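Local coordinates for protein DyP (Bjerkandera adusta, PDB 3VXJ) that binds heme b and, as a dye-decolorizing peroxidase, probably uses hydrogen peroxide to oxidise dyes and phenolic compounds, at residues 34-38 against 77-81; 107-112 against 421-426; 191-197 against 323-328; 255-260 against 404-408. All coordinates share one frame; numbering follows the deposited sequence.

Interaction 1: 34-38 against 77-81; sequences ATSFK and QALGI
K38 reaches from the first turns of helix 34-48 to the main chain of L79, its NZ giving a hydrogen bond of 2.7 Å to L79 O. The ammonium comes in at a C=O...N angle of 148°, tilted 23° from the carbonyl plane. With the chain extended beyond CG, the lysine slides along L79 in the opposite sense, and its CE packs 4.0 Å from L79 CB. L79 sets both methyls against F37, and CD2 also against A34. CD2 lies 3.6 Å from F37 CD2, while CD1 is 3.8 Å from F37 CE2. The phenylalanine ring can be met here because CG sits opposite the backbone N (chi1 -180°), and the two side chains cross at about a right angle. A34 CB approaches A78 O at 3.6 Å.

The receiving carbonyl lies just past helix 73-78, which ends in a Schellman motif. L79 is the first residue to leave helical angles and G80, with positive phi, is the C-prime residue; G80 N bonds to Q77 O at 3.0 Å. NZ also forms a salt bridge to A442 OXT, the C-terminal carboxylate. With the ammonium removed, as by a methionine here, L79 O would probably lose this donor and the A442 carboxylate its positive mate. Further in, F37 and L79 both rest on F71 of strand 65-71 and V31 of strand 23-31, and the F37 ring meets that of F142.

Interaction 2: 107-112 against 421-426; sequences QWVAPF and IPKGGE
Strand 420-430 is an outermost strand of the four-stranded antiparallel sheet 328-334, 353-360, 216-225, 420-430, whose 2-3-1-4 order is that of a ferredoxin-like fold, and the loop 107-112 lies against it through W108, V109 and F112. W108 lays its indole flat on the glycines. G424 CA stands 3.6 Å from the centroid of the six-membered ring, 10° off the normal, a CH-pi contact, and CH2 is 3.4 Å from G425 N. The F112 ring comes to the same glycines, with G424 C over one face and CD1 3.4 Å from G425 O. G424 N and G425 O are buried without a polar partner. Cutting the indole back to a small side chain such as a serine is likely to open a gap over G424 and leave the D103 carboxylate without the donor it has in NE1. V109 N bonds to K423 O at 3.0 Å.

K423 folds back, bent at chi2 (-60°) and chi3 (-69°), and this curl delivers NZ to Q107 O at 2.9 Å, in the carbonyl plane on a lone pair; the bond to Q107 OE1 is weak. A water joins F112 O to E426 OE1, while E426 OE2 takes Q94 N. On its other edge the strand bonds to H222, Q224 and F220 of strand 216-225, and F112 meets F28 of strand 23-31 edge-to-face, so the loop sits between two sheets.

Interaction 3: 191-197 against 323-328; sequences VVPPGII and DTFHAM. With 3DM (2,6-dimethoxyphenol), chain D.
I196 points its side chain into the type I turn D323-H326, and every carbon from CB outward meets that turn. CB lies 4.2 Å from D323 O, and the two branches then part. CG2, anti to the backbone N, comes close to H326 O at 3.3 Å, while CG1, set opposite the carbonyl carbon (chi1 -58°), passes 3.6 Å from D323 O. The tip, CD1, ends 3.9 Å from D323 CB. On one flank P193 CD touches D323 OD2; on another, I197 CD1 lies 3.8 Å from A327 CA and crosses M328 at about a right angle, near its CG. V192, in the short strand 191-192, sets CG1 3.7 Å from H326 CD2.

The far edge of that imidazole faces the bound 2,6-dimethoxyphenol, with NE2 3.0 Å from its methoxy oxygen O2, near the ring plane. N313 ND2 gives the ligand a hydrogen bond. Between the two segments themselves no polar bond forms: methyl and methylene groups rest on carbonyl oxygens, the D323 carboxylate and the histidine. Shape and van der Waals contact thus back the turn from behind, consistent with a packed second shell that helps place H326 in the ligand pocket.

Interaction 4: 255-260 against 404-408; sequences FLGARM and GLDPL
R259 NH2 is held by two backbone carbonyls, giving a hydrogen bond of 2.8 Å to G404 O and another to E300 O. NE of the same guanidinium bonds to L405 O at 2.8 Å, with an N-H...O angle of 156° and the nitrogen above that carbonyl's plane. The two carbonyls of the 404-408 loop thus take adjacent nitrogens, which limits how the group can turn. P407 CB lies over one guanidinium face, 3.6 Å from NH2, so the planar cation is covered by a proline as well as gripped at its edge. R259 CG, anti to the carbonyl carbon (chi1 -65°), lies over the centre of the F255 ring from one helical turn earlier; bends at chi2 and chi3 (both -74°) then turn NE and NH2 to the carbonyls of L405 and G404. The same ring offers its edge to P407, with CE2 3.7 Å from P407 CG.

On the other flank L405 reaches the helix, CD1 touching L256 CD1 at 3.8 Å and M260 CG at 4.0 Å, one helical turn apart. The loop past D406 is shaped by an Asx turn, in which D406 OD1 accepts from L408 N. These contacts join helix 249-261 to the loop between strands 401-403 and 413-415. F255 and P407 both touch N242 of strand 241-242, and M260 bonds through its backbone to H308, the axial heme ligand at the start of helix 308-312.

Starting from the N terminus, interaction 1 closes first: residues 34-38 meet 77-81, tying two helices in the N-terminal alpha+beta barrel region, before any other contact opens. Interaction 2 opens at 107-112 and closes only at 421-426, spanning most of the chain and joining that region to an outermost strand of the second four-stranded sheet. Within this long span, interaction 3 opens at 191-197 and interaction 4 at 255-260; interaction 3 then closes at 323-328 and interaction 4 at 404-408, so these two cross. Interaction 3 backs the ligand pocket, interaction 4 ties a helix to a late loop. Centres of interactions 1 and 4 lie about 51 Å apart.

Interaction 1: 34-38 against 77-81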
loop_
_atom_site.group_PDB
_atom_site.type_symbol
_atom_site.label_atom_id
_atom_site.label_comp_id
_atom_site.label_asym_id
_atom_site.label_seq_id
_atom_site.Cartn_x
_atom_site.Cartn_y
_atom_site.Cartn_z
ATOM N N ALA A 34 29.311 -10.785 -1.811
ATOM C CA ALA A 34 28.661 -10.653 -3.122
ATOM C C ALA A 34 28.762 -11.916 -3.975
ATOM O O ALA A 34 27.770 -12.354 -4.555
ATOM C CB ALA A 34 29.207 -9.447 -3.881
ATOM N N THR A 35 29.947 -12.514 -4.039
ATOM C CA THR A 35 30.145 -13.699 -4.882
ATOM C C THR A 35 29.274 -14.855 -4.402
ATOM O O THR A 35 28.606 -15.507 -5.209
ATOM C CB THR A 35 31.630 -14.111 -4.950
ATOM O OG1 THR A 35 32.398 -13.021 -5.477
ATOM C CG2 THR A 35 31.825 -15.331 -5.853
ATOM N N SER A 36 29.259 -15.084 -3.091
ATOM C CA SER A 36 28.464 -16.164 -2.516
ATOM C C SER A 36 26.962 -15.889 -2.630
ATOM O O SER A 36 26.182 -16.807 -2.891
ATOM C CB SER A 36 28.882 -16.430 -1.071
ATOM O OG SER A 36 30.259 -16.771 -1.016
ATOM N N PHE A 37 26.565 -14.631 -2.465
ATOM C CA PHE A 37 25.172 -14.245 -2.658
ATOM C C PHE A 37 24.688 -14.520 -4.084
ATOM O O PHE A 37 23.593 -15.046 -4.278
ATOM C CB PHE A 37 24.947 -12.771 -2.310
ATOM C CG PHE A 37 23.527 -12.338 -2.485
ATOM C CD1 PHE A 37 22.610 -12.510 -1.456
ATOM C CD2 PHE A 37 23.095 -11.796 -3.693
ATOM C CE1 PHE A 37 21.282 -12.120 -1.621
ATOM C CE2 PHE A 37 21.772 -11.411 -3.866
ATOM C CZ PHE A 37 20.872 -11.565 -2.822
ATOM N N LYS A 38 25.507 -14.159 -5.068
ATOM C CA LYS A 38 25.133 -14.297 -6.469
ATOM C C LYS A 38 24.929 -15.750 -6.886
ATOM O O LYS A 38 23.966 -16.050 -7.579
ATOM C CB LYS A 38 26.155 -13.607 -7.369
ATOM C CG LYS A 38 26.093 -12.087 -7.262
ATOM C CD LYS A 38 27.131 -11.415 -8.116
ATOM C CE LYS A 38 27.079 -9.920 -7.877
ATOM N NZ LYS A 38 27.728 -9.164 -8.965
ATOM N N GLN A 77 24.468 -1.664 -5.057
ATOM C CA GLN A 77 25.870 -1.259 -4.938
ATOM C C GLN A 77 26.750 -2.366 -4.347
ATOM O O GLN A 77 27.860 -2.606 -4.837
ATOM C CB GLN A 77 25.997 0.017 -4.108
ATOM C CG GLN A 77 25.410 1.252 -4.767
ATOM C CD GLN A 77 25.542 2.491 -3.904
ATOM O OE1 GLN A 77 25.754 2.404 -2.689
ATOM N NE2 GLN A 77 25.411 3.654 -4.527
ATOM N N ALA A 78 26.251 -3.045 -3.310
ATOM C CA ALA A 78 26.981 -4.142 -2.673
ATOM C C ALA A 78 27.245 -5.278 -3.646
ATOM O O ALA A 78 28.224 -6.022 -3.497
ATOM C CB ALA A 78 26.208 -4.658 -1.472
ATOM N N LEU A 79 26.363 -5.403 -4.635
ATOM C CA LEU A 79 26.454 -6.449 -5.643
ATOM C C LEU A 79 27.149 -5.985 -6.924
ATOM O O LEU A 79 27.191 -6.715 -7.913
ATOM C CB LEU A 79 25.058 -7.003 -5.937
ATOM C CG LEU A 79 24.410 -7.708 -4.736
ATOM C CD1 LEU A 79 22.941 -8.023 -4.983
ATOM C CD2 LEU A 79 25.164 -8.991 -4.389
ATOM N N GLY A 80 27.690 -4.768 -6.908
ATOM C CA GLY A 80 28.400 -4.230 -8.060
ATOM C C GLY A 80 27.496 -3.886 -9.228
ATOM O O GLY A 80 27.963 -3.824 -10.366
ATOM N N ILE A 81 26.206 -3.664 -8.951
ATOM C CA ILE A 81 25.232 -3.286 -9.972
ATOM C C ILE A 81 25.060 -1.782 -9.838
ATOM O O ILE A 81 24.298 -1.310 -8.999
ATOM C CB ILE A 81 23.876 -4.029 -9.779
ATOM C CG1 ILE A 81 24.061 -5.552 -9.626
ATOM C CG2 ILE A 81 22.903 -3.692 -10.908
ATOM C CD1 ILE A 81 24.759 -6.261 -10.780
#

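Interaction 2: 107-112 against 421-426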
loop_
_atom_site.group_PDB
_atom_site.type_symbol
_atom_site.label_atom_id
_atom_site.label_comp_id
_atom_site.label_asym_id
_atom_site.label_seq_id
_atom_site.Cartn_x
_atom_site.Cartn_y
_atom_site.Cartn_z
ATOM N N GLN A 107 10.127 8.479 15.531
ATOM C CA GLN A 107 9.353 7.247 15.591
ATOM C C GLN A 107 9.923 6.141 14.718
ATOM O O GLN A 107 9.506 4.990 14.825
ATOM C CB GLN A 107 7.890 7.526 15.221
ATOM C CG GLN A 107 7.161 8.425 16.214
ATOM C CD GLN A 107 7.235 7.890 17.631
ATOM O OE1 GLN A 107 6.909 6.727 17.888
ATOM N NE2 GLN A 107 7.679 8.730 18.558
ATOM N N TRP A 108 10.878 6.485 13.860
ATOM C CA TRP A 108 11.573 5.480 13.065
ATOM C C TRP A 108 12.453 4.597 13.933
ATOM O O TRP A 108 13.069 5.061 14.908
ATOM C CB TRP A 108 12.421 6.149 11.985
ATOM C CG TRP A 108 11.661 6.451 10.720
ATOM C CD1 TRP A 108 10.533 7.221 10.602
ATOM C CD2 TRP A 108 11.978 5.998 9.400
ATOM N NE1 TRP A 108 10.124 7.268 9.290
ATOM C CE2 TRP A 108 10.988 6.521 8.530
ATOM C CE3 TRP A 108 12.992 5.188 8.865
ATOM C CZ2 TRP A 108 10.994 6.281 7.149
ATOM C CZ3 TRP A 108 12.998 4.938 7.495
ATOM C CH2 TRP A 108 11.998 5.483 6.647
ATOM N N VAL A 109 12.514 3.322 13.569
ATOM C CA VAL A 109 13.355 2.378 14.306
ATOM C C VAL A 109 14.277 1.555 13.412
ATOM O O VAL A 109 14.033 1.388 12.205
ATOM C CB VAL A 109 12.541 1.423 15.208
ATOM C CG1 VAL A 109 11.828 2.193 16.314
ATOM C CG2 VAL A 109 11.560 0.609 14.397
ATOM N N ALA A 110 15.338 1.044 14.029
ATOM C CA ALA A 110 16.265 0.139 13.364
ATOM C C ALA A 110 15.518 -1.094 12.841
ATOM O O ALA A 110 14.546 -1.536 13.450
ATOM C CB ALA A 110 17.373 -0.263 14.326
ATOM N N PRO A 111 15.971 -1.656 11.705
ATOM C CA PRO A 111 17.145 -1.276 10.929
ATOM C C PRO A 111 16.857 -0.320 9.774
ATOM O O PRO A 111 17.636 -0.262 8.830
ATOM C CB PRO A 111 17.614 -2.619 10.373
ATOM C CG PRO A 111 16.355 -3.346 10.121
ATOM C CD PRO A 111 15.373 -2.906 11.190
ATOM N N PHE A 112 15.771 0.440 9.855
ATOM C CA PHE A 112 15.391 1.337 8.756
ATOM C C PHE A 112 16.038 2.713 8.808
ATOM O O PHE A 112 15.963 3.451 7.828
ATOM C CB PHE A 112 13.863 1.466 8.650
ATOM C CG PHE A 112 13.180 0.170 8.310
ATOM C CD1 PHE A 112 12.984 -0.187 6.979
ATOM C CD2 PHE A 112 12.747 -0.695 9.310
ATOM C CE1 PHE A 112 12.361 -1.386 6.638
ATOM C CE2 PHE A 112 12.125 -1.913 8.972
ATOM C CZ PHE A 112 11.930 -2.246 7.633
ATOM N N ILE A 421 1.234 5.614 12.492
ATOM C CA ILE A 421 2.573 6.060 12.845
ATOM C C ILE A 421 3.603 5.336 11.979
ATOM O O ILE A 421 3.728 4.114 12.074
ATOM C CB ILE A 421 2.886 5.749 14.326
ATOM C CG1 ILE A 421 1.768 6.249 15.257
ATOM C CG2 ILE A 421 4.245 6.322 14.728
ATOM C CD1 ILE A 421 1.588 7.764 15.307
ATOM N N PRO A 422 4.332 6.069 11.118
ATOM C CA PRO A 422 5.403 5.409 10.363
ATOM C C PRO A 422 6.556 5.011 11.280
ATOM O O PRO A 422 7.098 5.850 12.014
ATOM C CB PRO A 422 5.845 6.489 9.356
ATOM C CG PRO A 422 4.700 7.486 9.318
ATOM C CD PRO A 422 4.154 7.480 10.717
ATOM N N LYS A 423 6.912 3.728 11.244
ATOM C CA LYS A 423 7.979 3.175 12.083
ATOM C C LYS A 423 9.229 2.844 11.277
ATOM O O LYS A 423 10.227 2.388 11.835
ATOM C CB LYS A 423 7.496 1.913 12.804
ATOM C CG LYS A 423 6.284 2.112 13.718
ATOM C CD LYS A 423 6.534 3.125 14.835
ATOM C CE LYS A 423 7.532 2.595 15.871
ATOM N NZ LYS A 423 7.876 3.657 16.854
ATOM N N GLY A 424 9.180 3.095 9.976
ATOM C CA GLY A 424 10.261 2.737 9.073
ATOM C C GLY A 424 9.708 2.418 7.706
ATOM O O GLY A 424 8.496 2.236 7.525
ATOM N N GLY A 425 10.610 2.339 6.742
ATOM C CA GLY A 425 10.252 1.994 5.382
ATOM C C GLY A 425 11.474 2.066 4.500
ATOM O O GLY A 425 12.538 2.526 4.927
ATOM N N GLU A 426 11.320 1.610 3.265
ATOM C CA GLU A 426 12.407 1.660 2.308
ATOM C C GLU A 426 11.862 1.654 0.890
ATOM O O GLU A 426 10.718 1.244 0.642
ATOM C CB GLU A 426 13.403 0.504 2.548
ATOM C CG GLU A 426 14.716 0.583 1.759
ATOM C CD GLU A 426 15.411 1.928 1.928
ATOM O OE1 GLU A 426 16.319 2.032 2.792
ATOM O OE2 GLU A 426 15.036 2.881 1.210
HETATM O O HOH W 1 16.035 1.528 5.490
#

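Interaction 3: 191-197 against 323-328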
loop_
_atom_site.group_PDB
_atom_site.type_symbol
_atom_site.label_atom_id
_atom_site.label_comp_id
_atom_site.label_asym_id
_atom_site.label_seq_id
_atom_site.Cartn_x
_atom_site.Cartn_y
_atom_site.Cartn_z
ATOM N N VAL A 191 -7.709 1.879 -16.496
ATOM C CA VAL A 191 -6.889 1.093 -17.402
ATOM C C VAL A 191 -5.736 1.996 -17.822
ATOM O O VAL A 191 -5.956 3.086 -18.355
ATOM C CB VAL A 191 -7.696 0.588 -18.619
ATOM C CG1 VAL A 191 -6.790 -0.112 -19.605
ATOM C CG2 VAL A 191 -8.813 -0.352 -18.163
ATOM N N VAL A 192 -4.515 1.558 -17.526
ATOM C CA VAL A 192 -3.318 2.360 -17.766
ATOM C C VAL A 192 -2.308 1.584 -18.607
ATOM O O VAL A 192 -2.323 0.347 -18.601
ATOM C CB VAL A 192 -2.652 2.812 -16.430
ATOM C CG1 VAL A 192 -3.626 3.631 -15.585
ATOM C CG2 VAL A 192 -2.100 1.611 -15.648
ATOM N N PRO A 193 -1.421 2.298 -19.328
ATOM C CA PRO A 193 -0.339 1.590 -20.008
ATOM C C PRO A 193 0.561 0.892 -18.983
ATOM O O PRO A 193 0.696 1.370 -17.847
ATOM C CB PRO A 193 0.440 2.693 -20.735
ATOM C CG PRO A 193 -0.138 3.966 -20.354
ATOM C CD PRO A 193 -1.346 3.760 -19.499
ATOM N N PRO A 194 1.176 -0.239 -19.364
ATOM C CA PRO A 194 1.886 -1.043 -18.369
ATOM C C PRO A 194 3.048 -0.328 -17.686
ATOM O O PRO A 194 3.359 -0.641 -16.540
ATOM C CB PRO A 194 2.377 -2.257 -19.167
ATOM C CG PRO A 194 2.311 -1.853 -20.601
ATOM C CD PRO A 194 1.203 -0.858 -20.701
ATOM N N GLY A 195 3.642 0.647 -18.367
ATOM C CA GLY A 195 4.768 1.414 -17.832
ATOM C C GLY A 195 4.452 2.361 -16.689
ATOM O O GLY A 195 5.355 2.972 -16.141
ATOM N N ILE A 196 3.183 2.499 -16.325
ATOM C CA ILE A 196 2.853 3.177 -15.070
ATOM C C ILE A 196 3.336 2.331 -13.881
ATOM O O ILE A 196 3.717 2.868 -12.834
ATOM C CB ILE A 196 1.347 3.493 -14.971
ATOM C CG1 ILE A 196 0.892 4.367 -16.153
ATOM C CG2 ILE A 196 1.015 4.165 -13.634
ATOM C CD1 ILE A 196 1.707 5.649 -16.383
ATOM N N ILE A 197 3.353 1.008 -14.062
ATOM C CA ILE A 197 3.737 0.069 -13.008
ATOM C C ILE A 197 5.093 -0.578 -13.288
ATOM O O ILE A 197 5.901 -0.743 -12.376
ATOM C CB ILE A 197 2.651 -1.026 -12.825
ATOM C CG1 ILE A 197 1.252 -0.403 -12.628
ATOM C CG2 ILE A 197 3.003 -1.964 -11.675
ATOM C CD1 ILE A 197 1.134 0.538 -11.418
ATOM N N ASP A 323 -3.292 8.781 -16.378
ATOM C CA ASP A 323 -2.558 7.526 -16.175
ATOM C C ASP A 323 -1.553 7.628 -15.033
ATOM O O ASP A 323 -1.291 6.648 -14.351
ATOM C CB ASP A 323 -1.743 7.146 -17.424
ATOM C CG ASP A 323 -2.592 6.857 -18.641
ATOM O OD1 ASP A 323 -3.776 6.490 -18.492
ATOM O OD2 ASP A 323 -2.035 6.962 -19.761
ATOM N N THR A 324 -1.007 8.827 -14.849
ATOM C CA THR A 324 0.328 9.019 -14.283
ATOM C C THR A 324 0.488 8.610 -12.828
ATOM O O THR A 324 1.561 8.143 -12.437
ATOM C CB THR A 324 0.752 10.494 -14.442
ATOM O OG1 THR A 324 0.458 10.916 -15.780
ATOM C CG2 THR A 324 2.242 10.691 -14.186
ATOM N N PHE A 325 -0.568 8.781 -12.038
ATOM C CA PHE A 325 -0.461 8.681 -10.582
ATOM C C PHE A 325 -1.103 7.446 -9.980
ATOM O O PHE A 325 -1.274 7.373 -8.760
ATOM C CB PHE A 325 -0.965 9.968 -9.922
ATOM C CG PHE A 325 -0.482 11.209 -10.605
ATOM C CD1 PHE A 325 0.861 11.567 -10.553
ATOM C CD2 PHE A 325 -1.368 12.005 -11.327
ATOM C CE1 PHE A 325 1.325 12.711 -11.215
ATOM C CE2 PHE A 325 -0.918 13.152 -11.985
ATOM C CZ PHE A 325 0.429 13.506 -11.930
ATOM N N HIS A 326 -1.428 6.470 -10.823
ATOM C CA HIS A 326 -1.944 5.197 -10.346
ATOM C C HIS A 326 -0.815 4.287 -9.891
ATOM O O HIS A 326 0.301 4.365 -10.401
ATOM C CB HIS A 326 -2.794 4.527 -11.423
ATOM C CG HIS A 326 -4.036 5.294 -11.757
ATOM N ND1 HIS A 326 -5.127 5.352 -10.917
ATOM C CD2 HIS A 326 -4.353 6.057 -12.832
ATOM C CE1 HIS A 326 -6.064 6.108 -11.460
ATOM N NE2 HIS A 326 -5.617 6.558 -12.618
ATOM N N ALA A 327 -1.107 3.425 -8.919
ATOM C CA ALA A 327 -0.112 2.483 -8.413
ATOM C C ALA A 327 -0.823 1.252 -7.874
ATOM O O ALA A 327 -2.002 1.331 -7.510
ATOM C CB ALA A 327 0.726 3.144 -7.315
ATOM N N MET A 328 -0.099 0.132 -7.810
ATOM C CA MET A 328 -0.616 -1.129 -7.253
ATOM C C MET A 328 -0.290 -1.207 -5.773
ATOM O O MET A 328 0.799 -0.823 -5.357
ATOM C CB MET A 328 0.058 -2.324 -7.933
ATOM C CG MET A 328 -0.200 -2.478 -9.417
ATOM S SD MET A 328 -1.897 -2.967 -9.786
ATOM C CE MET A 328 -1.689 -3.508 -11.479
HETATM O O1 3DM D . -9.312 6.207 -11.402
HETATM C C1 3DM D . -9.914 7.213 -12.127
HETATM C C2 3DM D . -9.204 8.356 -12.513
HETATM O O2 3DM D . -7.886 8.469 -12.150
HETATM C C7 3DM D . -7.286 9.773 -12.210
HETATM C C3 3DM D . -9.863 9.345 -13.258
HETATM C C4 3DM D . -11.215 9.204 -13.587
HETATM C C5 3DM D . -11.915 8.064 -13.208
HETATM C C6 3DM D . -11.262 7.074 -12.473
HETATM O O3 3DM D . -11.899 5.934 -12.066
HETATM C C8 3DM D . -13.349 5.921 -12.136
#

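Interaction 4: 255-260 against 404-408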
loop_
_atom_site.group_PDB
_atom_site.type_symbol
_atom_site.label_atom_id
_atom_site.label_comp_id
_atom_site.label_asym_id
_atom_site.label_seq_id
_atom_site.Cartn_x
_atom_site.Cartn_y
_atom_site.Cartn_z
ATOM N N PHE A 255 -20.391 6.282 10.703
ATOM C CA PHE A 255 -20.476 7.208 9.576
ATOM C C PHE A 255 -19.247 8.108 9.504
ATOM O O PHE A 255 -18.677 8.281 8.424
ATOM C CB PHE A 255 -21.763 8.031 9.675
ATOM C CG PHE A 255 -22.031 8.925 8.487
ATOM C CD1 PHE A 255 -22.002 8.439 7.176
ATOM C CD2 PHE A 255 -22.360 10.259 8.692
ATOM C CE1 PHE A 255 -22.279 9.283 6.098
ATOM C CE2 PHE A 255 -22.644 11.100 7.615
ATOM C CZ PHE A 255 -22.604 10.612 6.318
ATOM N N LEU A 256 -18.803 8.645 10.642
ATOM C CA LEU A 256 -17.589 9.459 10.639
ATOM C C LEU A 256 -16.380 8.672 10.099
ATOM O O LEU A 256 -15.609 9.206 9.285
ATOM C CB LEU A 256 -17.308 10.050 12.030
ATOM C CG LEU A 256 -16.059 10.928 12.121
ATOM C CD1 LEU A 256 -16.128 12.128 11.192
ATOM C CD2 LEU A 256 -15.877 11.391 13.547
ATOM N N GLY A 257 -16.226 7.420 10.520
ATOM C CA GLY A 257 -15.155 6.575 9.988
ATOM C C GLY A 257 -15.242 6.445 8.477
ATOM O O GLY A 257 -14.232 6.597 7.769
ATOM N N ALA A 258 -16.453 6.194 7.977
ATOM C CA ALA A 258 -16.656 6.090 6.530
ATOM C C ALA A 258 -16.354 7.390 5.791
ATOM O O ALA A 258 -15.840 7.365 4.672
ATOM C CB ALA A 258 -18.079 5.590 6.213
ATOM N N ARG A 259 -16.670 8.520 6.411
ATOM C CA ARG A 259 -16.389 9.834 5.837
ATOM C C ARG A 259 -14.883 10.100 5.765
ATOM O O ARG A 259 -14.397 10.744 4.823
ATOM C CB ARG A 259 -17.091 10.923 6.657
ATOM C CG ARG A 259 -18.616 10.859 6.611
ATOM C CD ARG A 259 -19.157 11.341 5.292
ATOM N NE ARG A 259 -19.062 12.794 5.192
ATOM C CZ ARG A 259 -19.490 13.489 4.143
ATOM N NH1 ARG A 259 -20.042 12.873 3.110
ATOM N NH2 ARG A 259 -19.372 14.804 4.134
ATOM N N MET A 260 -14.149 9.604 6.758
ATOM C CA MET A 260 -12.698 9.758 6.780
ATOM C C MET A 260 -12.039 8.939 5.674
ATOM O O MET A 260 -11.075 9.396 5.045
ATOM C CB MET A 260 -12.141 9.377 8.152
ATOM C CG MET A 260 -12.559 10.355 9.235
ATOM S SD MET A 260 -12.402 9.711 10.920
ATOM C CE MET A 260 -10.646 9.823 11.147
ATOM N N GLY A 404 -15.296 19.326 6.065
ATOM C CA GLY A 404 -16.330 18.632 5.326
ATOM C C GLY A 404 -16.727 17.248 5.773
ATOM O O GLY A 404 -17.534 16.614 5.109
ATOM N N LEU A 405 -16.208 16.777 6.902
ATOM C CA LEU A 405 -16.565 15.432 7.366
ATOM C C LEU A 405 -18.040 15.302 7.756
ATOM O O LEU A 405 -18.623 14.232 7.607
ATOM C CB LEU A 405 -15.655 14.969 8.511
ATOM C CG LEU A 405 -14.145 14.875 8.254
ATOM C CD1 LEU A 405 -13.458 14.250 9.466
ATOM C CD2 LEU A 405 -13.810 14.106 6.974
ATOM N N ASP A 406 -18.631 16.377 8.259
ATOM C CA ASP A 406 -20.059 16.395 8.543
ATOM C C ASP A 406 -20.796 16.942 7.324
ATOM O O ASP A 406 -20.703 18.136 7.021
ATOM C CB ASP A 406 -20.353 17.238 9.791
ATOM C CG ASP A 406 -21.805 17.172 10.222
ATOM O OD1 ASP A 406 -22.665 16.849 9.384
ATOM O OD2 ASP A 406 -22.094 17.462 11.400
ATOM N N PRO A 407 -21.551 16.075 6.629
ATOM C CA PRO A 407 -22.208 16.520 5.398
ATOM C C PRO A 407 -23.235 17.631 5.604
ATOM O O PRO A 407 -23.562 18.332 4.652
ATOM C CB PRO A 407 -22.896 15.248 4.894
ATOM C CG PRO A 407 -23.166 14.445 6.146
ATOM C CD PRO A 407 -21.948 14.703 7.004
ATOM N N LEU A 408 -23.732 17.787 6.832
ATOM C CA LEU A 408 -24.740 18.813 7.129
ATOM C C LEU A 408 -24.115 20.070 7.725
ATOM O O LEU A 408 -24.809 21.052 7.967
ATOM C CB LEU A 408 -25.852 18.265 8.046
ATOM C CG LEU A 408 -26.564 16.976 7.600
ATOM C CD1 LEU A 408 -27.728 16.645 8.532
ATOM C CD2 LEU A 408 -27.043 17.053 6.146
#